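Local coordinates for capsid protein (Turnip yellow mosaic virus, PDB 2FZ2) that self-assembles in 180 copies into the T=3 icosahedral capsid that encloses the single-stranded RNA genome of the virus, at residues 8-13 against 112-117; 74-79 against 91-96; 102-107 against 152-157. One frame throughout, in Å; residues are numbered along the deposited sequence.

Contact 1. Residues 8-13 against 112-117. With nucleotides of chain A.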
loop_
_atom_site.group_PDB
_atom_site.type_symbol
_atom_site.label_atom_id
_atom_site.label_comp_id
_atom_site.label_asym_id
_atom_site.label_seq_id
_atom_site.Cartn_x
_atom_site.Cartn_y
_atom_site.Cartn_z
ATOM N N ALA D 8 16.593 -58.291 105.752
ATOM C CA ALA D 8 15.163 -58.255 106.046
ATOM C C ALA D 8 14.696 -56.845 106.311
ATOM O O ALA D 8 14.710 -56.378 107.449
ATOM C CB ALA D 8 14.866 -59.106 107.251
ATOM N N PRO D 9 14.228 -56.166 105.267
ATOM C CA PRO D 9 13.753 -54.793 105.378
ATOM C C PRO D 9 12.418 -54.769 106.086
ATOM O O PRO D 9 11.593 -55.678 105.908
ATOM C CB PRO D 9 13.665 -54.340 103.934
ATOM C CG PRO D 9 13.330 -55.596 103.203
ATOM C CD PRO D 9 14.061 -56.693 103.905
ATOM N N GLN D 10 12.230 -53.710 106.873
ATOM C CA GLN D 10 11.041 -53.483 107.700
ATOM C C GLN D 10 9.814 -53.016 106.947
ATOM O O GLN D 10 9.932 -52.126 106.108
ATOM C CB GLN D 10 11.379 -52.436 108.749
ATOM C CG GLN D 10 10.471 -52.392 109.948
ATOM C CD GLN D 10 11.136 -51.701 111.127
ATOM O OE1 GLN D 10 10.931 -50.503 111.366
ATOM N NE2 GLN D 10 11.945 -52.459 111.872
ATOM N N ASP D 11 8.645 -53.601 107.250
ATOM C CA ASP D 11 7.392 -53.188 106.596
ATOM C C ASP D 11 7.343 -51.678 106.859
ATOM O O ASP D 11 7.814 -51.216 107.899
ATOM C CB ASP D 11 6.157 -53.863 107.227
ATOM C CG ASP D 11 6.365 -55.345 107.531
ATOM O OD1 ASP D 11 6.691 -56.112 106.587
ATOM O OD2 ASP D 11 6.185 -55.739 108.716
ATOM N N ARG D 12 6.788 -50.902 105.937
ATOM C CA ARG D 12 6.769 -49.457 106.130
ATOM C C ARG D 12 5.454 -48.789 105.800
ATOM O O ARG D 12 4.486 -49.440 105.415
ATOM C CB ARG D 12 7.860 -48.798 105.283
ATOM C CG ARG D 12 8.578 -49.729 104.306
ATOM C CD ARG D 12 8.808 -49.100 102.921
ATOM N NE ARG D 12 9.425 -47.773 102.981
ATOM C CZ ARG D 12 10.727 -47.546 103.148
ATOM N NH1 ARG D 12 11.576 -48.565 103.274
ATOM N NH2 ARG D 12 11.181 -46.295 103.184
ATOM N N THR D 13 5.439 -47.472 105.980
ATOM C CA THR D 13 4.292 -46.623 105.672
ATOM C C THR D 13 4.762 -45.187 105.552
ATOM O O THR D 13 5.901 -44.860 105.883
ATOM C CB THR D 13 3.189 -46.666 106.726
ATOM O OG1 THR D 13 1.950 -46.279 106.115
ATOM C CG2 THR D 13 3.493 -45.710 107.843
ATOM N N GLY D 112 6.169 -52.272 112.208
ATOM C CA GLY D 112 7.304 -52.840 111.489
ATOM C C GLY D 112 8.027 -54.038 112.128
ATOM O O GLY D 112 8.706 -54.827 111.437
ATOM N N GLY D 113 7.875 -54.145 113.453
ATOM C CA GLY D 113 8.493 -55.185 114.266
ATOM C C GLY D 113 8.830 -56.495 113.598
ATOM O O GLY D 113 7.993 -57.068 112.899
ATOM N N GLN D 114 10.048 -56.982 113.837
ATOM C CA GLN D 114 10.511 -58.229 113.231
ATOM C C GLN D 114 11.152 -59.202 114.216
ATOM O O GLN D 114 11.667 -58.786 115.254
ATOM C CB GLN D 114 11.505 -57.908 112.116
ATOM C CG GLN D 114 11.106 -58.410 110.735
ATOM C CD GLN D 114 11.680 -57.528 109.649
ATOM O OE1 GLN D 114 12.139 -56.412 109.929
ATOM N NE2 GLN D 114 11.664 -58.018 108.403
ATOM N N ILE D 115 11.140 -60.495 113.870
ATOM C CA ILE D 115 11.704 -61.536 114.736
ATOM C C ILE D 115 12.449 -62.627 113.978
ATOM O O ILE D 115 11.875 -63.282 113.086
ATOM C CB ILE D 115 10.594 -62.225 115.557
ATOM C CG1 ILE D 115 10.263 -61.393 116.770
ATOM C CG2 ILE D 115 11.050 -63.574 116.064
ATOM C CD1 ILE D 115 11.460 -61.160 117.621
ATOM N N PHE D 116 13.705 -62.859 114.355
ATOM C CA PHE D 116 14.478 -63.880 113.671
ATOM C C PHE D 116 15.120 -64.926 114.526
ATOM O O PHE D 116 15.519 -64.672 115.662
ATOM C CB PHE D 116 15.605 -63.270 112.852
ATOM C CG PHE D 116 15.296 -61.932 112.308
ATOM C CD1 PHE D 116 15.494 -60.803 113.073
ATOM C CD2 PHE D 116 14.797 -61.796 111.019
ATOM C CE1 PHE D 116 15.195 -59.547 112.562
ATOM C CE2 PHE D 116 14.491 -60.540 110.497
ATOM C CZ PHE D 116 14.690 -59.419 111.266
ATOM N N CYS D 117 15.230 -66.117 113.950
ATOM C CA CYS D 117 15.912 -67.188 114.631
ATOM C C CYS D 117 17.309 -67.155 114.053
ATOM O O CYS D 117 17.499 -67.142 112.832
ATOM C CB CYS D 117 15.298 -68.534 114.340
ATOM S SG CYS D 117 16.196 -69.792 115.237
ATOM P P C A 2 2.050 -52.844 102.574
ATOM O OP1 C A 2 1.288 -52.497 103.804
ATOM O OP2 C A 2 1.315 -53.067 101.299
ATOM O "O5'" C A 2 3.080 -51.656 102.320
ATOM C "C5'" C A 2 2.638 -50.456 101.689
ATOM C "C4'" C A 2 3.665 -49.369 101.860
ATOM O "O4'" C A 2 4.952 -49.898 101.433
ATOM C "C3'" C A 2 3.437 -48.115 101.018
ATOM O "O3'" C A 2 2.543 -47.172 101.670
ATOM C "C2'" C A 2 4.869 -47.598 100.883
ATOM O "O2'" C A 2 5.294 -46.971 102.081
ATOM C "C1'" C A 2 5.659 -48.908 100.710
ATOM N N1 C A 2 5.885 -49.398 99.316
ATOM C C2 C A 2 7.174 -49.257 98.747
ATOM O O2 C A 2 8.088 -48.747 99.429
ATOM N N3 C A 2 7.388 -49.681 97.475
ATOM C C4 C A 2 6.393 -50.232 96.774
ATOM N N4 C A 2 6.659 -50.623 95.525
ATOM C C5 C A 2 5.084 -50.402 97.324
ATOM C C6 C A 2 4.876 -49.975 98.583
ATOM O "O5'" C A 1 3.243 -57.455 100.421
ATOM C "C5'" C A 1 3.652 -57.216 101.775
ATOM C "C4'" C A 1 4.490 -55.990 102.168
ATOM O "O4'" C A 1 5.696 -55.883 101.356
ATOM C "C3'" C A 1 3.961 -54.559 102.000
ATOM O "O3'" C A 1 2.969 -54.135 102.921
ATOM C "C2'" C A 1 5.218 -53.701 102.209
ATOM O "O2'" C A 1 5.585 -53.357 103.541
ATOM C "C1'" C A 1 6.290 -54.596 101.606
ATOM N N1 C A 1 6.948 -53.997 100.408
ATOM C C2 C A 1 8.103 -53.238 100.649
ATOM O O2 C A 1 8.461 -53.066 101.828
ATOM N N3 C A 1 8.787 -52.704 99.607
ATOM C C4 C A 1 8.347 -52.876 98.357
ATOM N N4 C A 1 9.078 -52.350 97.361
ATOM C C5 C A 1 7.143 -53.602 98.075
ATOM C C6 C A 1 6.482 -54.150 99.123
#
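Gln114 reaches out from the first residues of strand 114-118 to the N-terminal arm and meets Ala8, Pro9 and Gln10 with its amide. Its CB already points at the arm, and CB and CG carry the chain across in an extended run (chi2 151°). CD arrives 3.9 Å from Ala8 O. Beyond it the amide divides. NE2 gives a weak hydrogen bond to Pro9 O, 3.4 Å long with an angle of 147° at the hydrogen, and also touches the methyl CB of Ala8. OE1 lies 3.6 Å from Ala8 O, an oxygen-oxygen contact, and close to Gln10 CA.

Next to this amide, Ala8 CB packs obliquely on the Phe116 ring, 3.6 Å from CE2. Farther along, Gln10 leaves the arm with CG anti to its backbone N (chi1 -161°), which lays CG 3.4 Å from Gly112 O. Gly112 has no side chain, and the methylene also rests on its CA. Asp11 adds OD2 beside the same carbonyl. The two pieces run roughly antiparallel, yet no regular backbone pairing joins them.

At Asp11 and Arg12 the arm meets RNA. Asp11 CA lies 3.6 Å from O2' of nucleotide C1 of chain A, and Arg12 CD is equally far, 3.6 Å, from O2 of the base of C2. The Arg12 guanidinium forms a salt bridge with Glu135, while Asp11 also packs on Trp75 of a neighbouring subunit.

One weak hydrogen bond and otherwise van der Waals contact imply an interface with little polar pairing, where the arm lies against strand 114-118 of the jelly roll beside the ordered nucleotides.

Contact 2. Residues 74-79 against 91-96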
loop_
_atom_site.group_PDB
_atom_site.type_symbol
_atom_site.label_atom_id
_atom_site.label_comp_id
_atom_site.label_asym_id
_atom_site.label_seq_id
_atom_site.Cartn_x
_atom_site.Cartn_y
_atom_site.Cartn_z
ATOM N N LEU D 74 21.388 -45.496 107.296
ATOM C CA LEU D 74 21.553 -46.149 108.580
ATOM C C LEU D 74 20.901 -47.515 108.605
ATOM O O LEU D 74 19.792 -47.684 108.108
ATOM C CB LEU D 74 20.931 -45.281 109.669
ATOM C CG LEU D 74 20.628 -45.996 110.976
ATOM C CD1 LEU D 74 21.950 -46.301 111.640
ATOM C CD2 LEU D 74 19.749 -45.149 111.884
ATOM N N TRP D 75 21.589 -48.484 109.190
ATOM C CA TRP D 75 21.038 -49.818 109.296
ATOM C C TRP D 75 21.689 -50.517 110.457
ATOM O O TRP D 75 22.639 -50.017 111.043
ATOM C CB TRP D 75 21.296 -50.624 108.028
ATOM C CG TRP D 75 22.736 -50.962 107.841
ATOM C CD1 TRP D 75 23.402 -52.048 108.337
ATOM C CD2 TRP D 75 23.705 -50.190 107.134
ATOM N NE1 TRP D 75 24.731 -51.997 107.982
ATOM C CE2 TRP D 75 24.940 -50.864 107.243
ATOM C CE3 TRP D 75 23.650 -48.988 106.417
ATOM C CZ2 TRP D 75 26.104 -50.376 106.664
ATOM C CZ3 TRP D 75 24.808 -48.503 105.841
ATOM C CH2 TRP D 75 26.017 -49.194 105.968
ATOM N N VAL D 76 21.174 -51.692 110.774
ATOM C CA VAL D 76 21.707 -52.478 111.863
ATOM C C VAL D 76 22.028 -53.852 111.315
ATOM O O VAL D 76 21.298 -54.397 110.481
ATOM C CB VAL D 76 20.679 -52.626 112.974
ATOM C CG1 VAL D 76 19.341 -53.006 112.365
ATOM C CG2 VAL D 76 21.137 -53.669 113.981
ATOM N N THR D 77 23.126 -54.415 111.789
ATOM C CA THR D 77 23.543 -55.722 111.340
ATOM C C THR D 77 23.609 -56.728 112.471
ATOM O O THR D 77 24.052 -56.421 113.581
ATOM C CB THR D 77 24.940 -55.692 110.740
ATOM O OG1 THR D 77 25.155 -54.483 109.993
ATOM C CG2 THR D 77 25.129 -56.910 109.889
ATOM N N ILE D 78 23.164 -57.941 112.190
ATOM C CA ILE D 78 23.251 -58.990 113.184
ATOM C C ILE D 78 24.355 -59.875 112.665
ATOM O O ILE D 78 24.260 -60.400 111.555
ATOM C CB ILE D 78 21.996 -59.825 113.253
ATOM C CG1 ILE D 78 20.789 -58.918 113.416
ATOM C CG2 ILE D 78 22.123 -60.829 114.382
ATOM C CD1 ILE D 78 19.626 -59.555 114.132
ATOM N N HIS D 79 25.413 -60.029 113.447
ATOM C CA HIS D 79 26.520 -60.852 113.008
ATOM C C HIS D 79 26.511 -62.108 113.809
ATOM O O HIS D 79 26.785 -62.095 115.006
ATOM C CB HIS D 79 27.829 -60.122 113.207
ATOM C CG HIS D 79 27.879 -58.796 112.525
ATOM N ND1 HIS D 79 27.335 -57.657 113.080
ATOM C CD2 HIS D 79 28.415 -58.423 111.339
ATOM C CE1 HIS D 79 27.536 -56.638 112.266
ATOM N NE2 HIS D 79 28.188 -57.075 111.202
ATOM N N VAL D 91 16.065 -63.114 118.013
ATOM C CA VAL D 91 16.374 -61.703 118.017
ATOM C C VAL D 91 15.247 -60.896 117.422
ATOM O O VAL D 91 14.714 -61.229 116.351
ATOM C CB VAL D 91 17.615 -61.427 117.217
ATOM C CG1 VAL D 91 18.102 -60.033 117.490
ATOM C CG2 VAL D 91 18.660 -62.446 117.559
ATOM N N GLY D 92 14.895 -59.826 118.126
ATOM C CA GLY D 92 13.825 -58.961 117.682
ATOM C C GLY D 92 14.396 -57.623 117.315
ATOM O O GLY D 92 15.328 -57.139 117.967
ATOM N N VAL D 93 13.824 -57.017 116.283
ATOM C CA VAL D 93 14.316 -55.741 115.815
ATOM C C VAL D 93 13.254 -54.798 115.318
ATOM O O VAL D 93 12.321 -55.195 114.616
ATOM C CB VAL D 93 15.298 -55.934 114.669
ATOM C CG1 VAL D 93 15.737 -54.596 114.114
ATOM C CG2 VAL D 93 16.462 -56.726 115.142
ATOM N N CYS D 94 13.425 -53.532 115.664
ATOM C CA CYS D 94 12.490 -52.537 115.220
ATOM C C CYS D 94 12.995 -51.114 115.245
ATOM O O CYS D 94 13.523 -50.628 116.249
ATOM C CB CYS D 94 11.210 -52.630 116.021
ATOM S SG CYS D 94 9.854 -51.950 115.079
ATOM N N TRP D 95 12.830 -50.453 114.109
ATOM C CA TRP D 95 13.238 -49.074 113.971
ATOM C C TRP D 95 12.005 -48.271 114.345
ATOM O O TRP D 95 10.899 -48.569 113.898
ATOM C CB TRP D 95 13.649 -48.785 112.529
ATOM C CG TRP D 95 15.014 -49.288 112.165
ATOM C CD1 TRP D 95 15.319 -50.222 111.219
ATOM C CD2 TRP D 95 16.254 -48.858 112.716
ATOM N NE1 TRP D 95 16.680 -50.399 111.147
ATOM C CE2 TRP D 95 17.277 -49.573 112.056
ATOM C CE3 TRP D 95 16.601 -47.936 113.705
ATOM C CZ2 TRP D 95 18.621 -49.394 112.354
ATOM C CZ3 TRP D 95 17.935 -47.757 114.000
ATOM C CH2 TRP D 95 18.933 -48.484 113.327
ATOM N N VAL D 96 12.199 -47.241 115.150
ATOM C CA VAL D 96 11.080 -46.444 115.605
ATOM C C VAL D 96 11.528 -45.026 116.001
ATOM O O VAL D 96 12.654 -44.823 116.449
ATOM C CB VAL D 96 10.426 -47.184 116.792
ATOM C CG1 VAL D 96 10.923 -46.628 118.098
ATOM C CG2 VAL D 96 8.945 -47.097 116.702
#
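Trp95 and Val76 face each other across the interior of the jelly-roll barrel, where strand D (66-80) of the BIDG sheet lies over strand E (89-97) of the CHEF sheet. The two segments run almost exactly antiparallel, 173° between directions, but their axes stay 9.4 Å apart, so side chains and not backbone bonds join them.

The indole of Trp95 spans much of this gap. Its CG stands anti to its own carbonyl carbon (chi1 -78°), and the six-membered ring ends against strand D. Val76 and the indole lie alongside each other, pointing opposite ways, with Val76 CG1 3.7 Å from Trp95 CZ2 and close to NE1 as well. Leu74 crosses the indole obliquely at its far corner, where CD2 touches CH2 at 3.7 Å and CZ3 nearly as closely. In the plane of the ring, at its edge, lies the backbone of the opposite strand, Trp75 C at 3.8 Å from Trp95 CZ2. The polar end of the indole is satisfied within the barrel, NE1 donating to Val130 O on strand 128-131.

At the other end of the contact Ile78 and Val91 meet tip to tip, Ile78 CD1 lying 3.7 Å from Val91 CG1. Val93, between the Trp95 and Ile78 groups, completes the apolar row, its CG1 lying 4.3 Å from Val76 CG1.

Contact 3. Residues 102-107 against 152-157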
loop_
_atom_site.group_PDB
_atom_site.type_symbol
_atom_site.label_atom_id
_atom_site.label_comp_id
_atom_site.label_asym_id
_atom_site.label_seq_id
_atom_site.Cartn_x
_atom_site.Cartn_y
_atom_site.Cartn_z
ATOM N N VAL D 102 7.319 -47.279 122.648
ATOM C CA VAL D 102 7.365 -48.729 122.671
ATOM C C VAL D 102 8.629 -49.258 123.270
ATOM O O VAL D 102 9.697 -48.632 123.207
ATOM C CB VAL D 102 7.227 -49.348 121.307
ATOM C CG1 VAL D 102 6.043 -50.285 121.319
ATOM C CG2 VAL D 102 7.062 -48.282 120.270
ATOM N N THR D 103 8.490 -50.421 123.873
ATOM C CA THR D 103 9.606 -51.066 124.504
ATOM C C THR D 103 9.855 -52.347 123.717
ATOM O O THR D 103 8.944 -52.890 123.095
ATOM C CB THR D 103 9.274 -51.350 125.992
ATOM O OG1 THR D 103 9.860 -52.588 126.411
ATOM C CG2 THR D 103 7.776 -51.423 126.187
ATOM N N PRO D 104 11.104 -52.823 123.698
ATOM C CA PRO D 104 11.447 -54.049 122.972
ATOM C C PRO D 104 10.502 -55.227 123.245
ATOM O O PRO D 104 10.285 -56.076 122.378
ATOM C CB PRO D 104 12.870 -54.339 123.433
ATOM C CG PRO D 104 13.424 -52.994 123.775
ATOM C CD PRO D 104 12.280 -52.220 124.350
ATOM N N THR D 105 9.953 -55.279 124.453
ATOM C CA THR D 105 9.029 -56.342 124.835
ATOM C C THR D 105 7.866 -56.439 123.852
ATOM O O THR D 105 7.371 -57.525 123.534
ATOM C CB THR D 105 8.438 -56.078 126.231
ATOM O OG1 THR D 105 9.369 -55.322 127.021
ATOM C CG2 THR D 105 8.128 -57.392 126.926
ATOM N N GLN D 106 7.440 -55.285 123.367
ATOM C CA GLN D 106 6.322 -55.225 122.450
ATOM C C GLN D 106 6.700 -54.996 120.994
ATOM O O GLN D 106 5.988 -54.307 120.271
ATOM C CB GLN D 106 5.361 -54.127 122.904
ATOM C CG GLN D 106 6.042 -52.869 123.419
ATOM C CD GLN D 106 5.329 -52.277 124.612
ATOM O OE1 GLN D 106 4.824 -51.150 124.557
ATOM N NE2 GLN D 106 5.284 -53.034 125.708
ATOM N N ILE D 107 7.801 -55.580 120.547
ATOM C CA ILE D 107 8.206 -55.392 119.160
ATOM C C ILE D 107 7.167 -56.014 118.239
ATOM O O ILE D 107 6.796 -55.477 117.189
ATOM C CB ILE D 107 9.557 -56.059 118.874
ATOM C CG1 ILE D 107 10.677 -55.275 119.564
ATOM C CG2 ILE D 107 9.786 -56.123 117.366
ATOM C CD1 ILE D 107 12.074 -55.766 119.255
ATOM N N LYS D 152 15.486 -44.454 116.680
ATOM C CA LYS D 152 15.629 -45.180 117.942
ATOM C C LYS D 152 15.617 -46.649 117.546
ATOM O O LYS D 152 14.792 -47.071 116.742
ATOM C CB LYS D 152 14.431 -44.883 118.857
ATOM C CG LYS D 152 14.455 -45.489 120.272
ATOM C CD LYS D 152 13.046 -45.414 120.910
ATOM C CE LYS D 152 13.064 -45.039 122.402
ATOM N NZ LYS D 152 11.857 -45.544 123.165
ATOM N N LEU D 153 16.522 -47.442 118.095
ATOM C CA LEU D 153 16.533 -48.844 117.724
ATOM C C LEU D 153 16.143 -49.748 118.874
ATOM O O LEU D 153 16.655 -49.619 119.990
ATOM C CB LEU D 153 17.904 -49.246 117.201
ATOM C CG LEU D 153 18.048 -50.738 116.936
ATOM C CD1 LEU D 153 17.618 -51.049 115.519
ATOM C CD2 LEU D 153 19.475 -51.141 117.152
ATOM N N LEU D 154 15.235 -50.674 118.589
ATOM C CA LEU D 154 14.759 -51.600 119.594
ATOM C C LEU D 154 15.258 -52.991 119.318
ATOM O O LEU D 154 15.069 -53.501 118.215
ATOM C CB LEU D 154 13.238 -51.608 119.600
ATOM C CG LEU D 154 12.639 -50.280 120.047
ATOM C CD1 LEU D 154 11.128 -50.348 120.054
ATOM C CD2 LEU D 154 13.153 -49.963 121.433
ATOM N N ILE D 155 15.884 -53.608 120.315
ATOM C CA ILE D 155 16.386 -54.975 120.155
ATOM C C ILE D 155 15.942 -55.886 121.286
ATOM O O ILE D 155 16.025 -55.518 122.463
ATOM C CB ILE D 155 17.916 -55.048 120.140
ATOM C CG1 ILE D 155 18.490 -54.169 119.034
ATOM C CG2 ILE D 155 18.339 -56.479 119.952
ATOM C CD1 ILE D 155 18.055 -54.573 117.683
ATOM N N SER D 156 15.508 -57.091 120.937
ATOM C CA SER D 156 15.064 -58.032 121.948
ATOM C C SER D 156 15.794 -59.353 121.773
ATOM O O SER D 156 15.863 -59.894 120.667
ATOM C CB SER D 156 13.542 -58.234 121.837
ATOM O OG SER D 156 13.201 -59.513 121.307
ATOM N N ILE D 157 16.350 -59.872 122.863
ATOM C CA ILE D 157 17.058 -61.142 122.794
ATOM C C ILE D 157 16.397 -62.172 123.683
ATOM O O ILE D 157 16.056 -61.888 124.835
ATOM C CB ILE D 157 18.519 -61.011 123.246
ATOM C CG1 ILE D 157 19.235 -59.958 122.411
ATOM C CG2 ILE D 157 19.235 -62.331 123.082
ATOM C CD1 ILE D 157 19.101 -60.173 120.953
#
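The loop between strands E and F of the jelly roll folds back over the CHEF sheet here, laying Val102, Pro104 and Ile107 on Leu154 and Ser156 of strand H (151-158). The face it uses is turned away from the barrel interior: Leu154 and Ser156 point to the loop, while Ile155 points away from it and packs on Val93 of strand E.

Leu154 is the centre. Its CG stands anti to the carbonyl carbon (chi1 -66°). The two methyls serve different partners. CD2 meets the Pro104 ring, 3.8 Å from CD, and the two side chains cross at about a right angle. CD1 lies against Val102, 3.9 Å from Val102 O and somewhat farther from CB. The same pyrrolidine ring rests on strand backbone too, with Pro104 CB 3.5 Å from Ile155 O.

Ile107 approaches from the end of the turn. Its chain runs extended to the tip (chi2 -175°), and CD1 settles between two strand residues, 3.9 Å from Ser156 CB and as near to Leu154 O. A short 3-10 turn sets these side chains: Gln106 N bonds to Thr103 O and Ile107 N to Pro104 O, bringing Pro104 and Ile107 to the same strand. The Thr103 and Thr105 hydroxyls hydrogen-bond to each other at 2.8 Å between the OG1 atoms.

No hydrogen bond links the two segments, and the loop rests on the sheet by van der Waals contact, largely apolar. Val102 also packs on Thr185 of another subunit, placing the loop beside a capsid interface. At the edge, Lys152 NZ is hydrogen-bonded to Ser100 O just before the loop segment, and lies 3.8 Å from Val102 O.

How the contacts relate
All three contacts meet on the CHEF sheet, from different directions. Contact 2 is the core, its centre about 6 Å from the centre of the chain, and binds the two sheets together by apolar side chains. Contacts 1 and 3, also largely buried, have their centres about 13 and 12 Å away from it, each pressing an irregular segment on a strand; contact 1 alone touches RNA and has a cross-segment hydrogen bond, though a weak one. Backbone pairing knits them: Phe116 N with Val91 O ties contact 1 to contact 2, and Gly92 N with Ser156 O ties contact 2 to contact 3. Ile107 CG2 on Gly113 CA brings contacts 1 and 3 together directly.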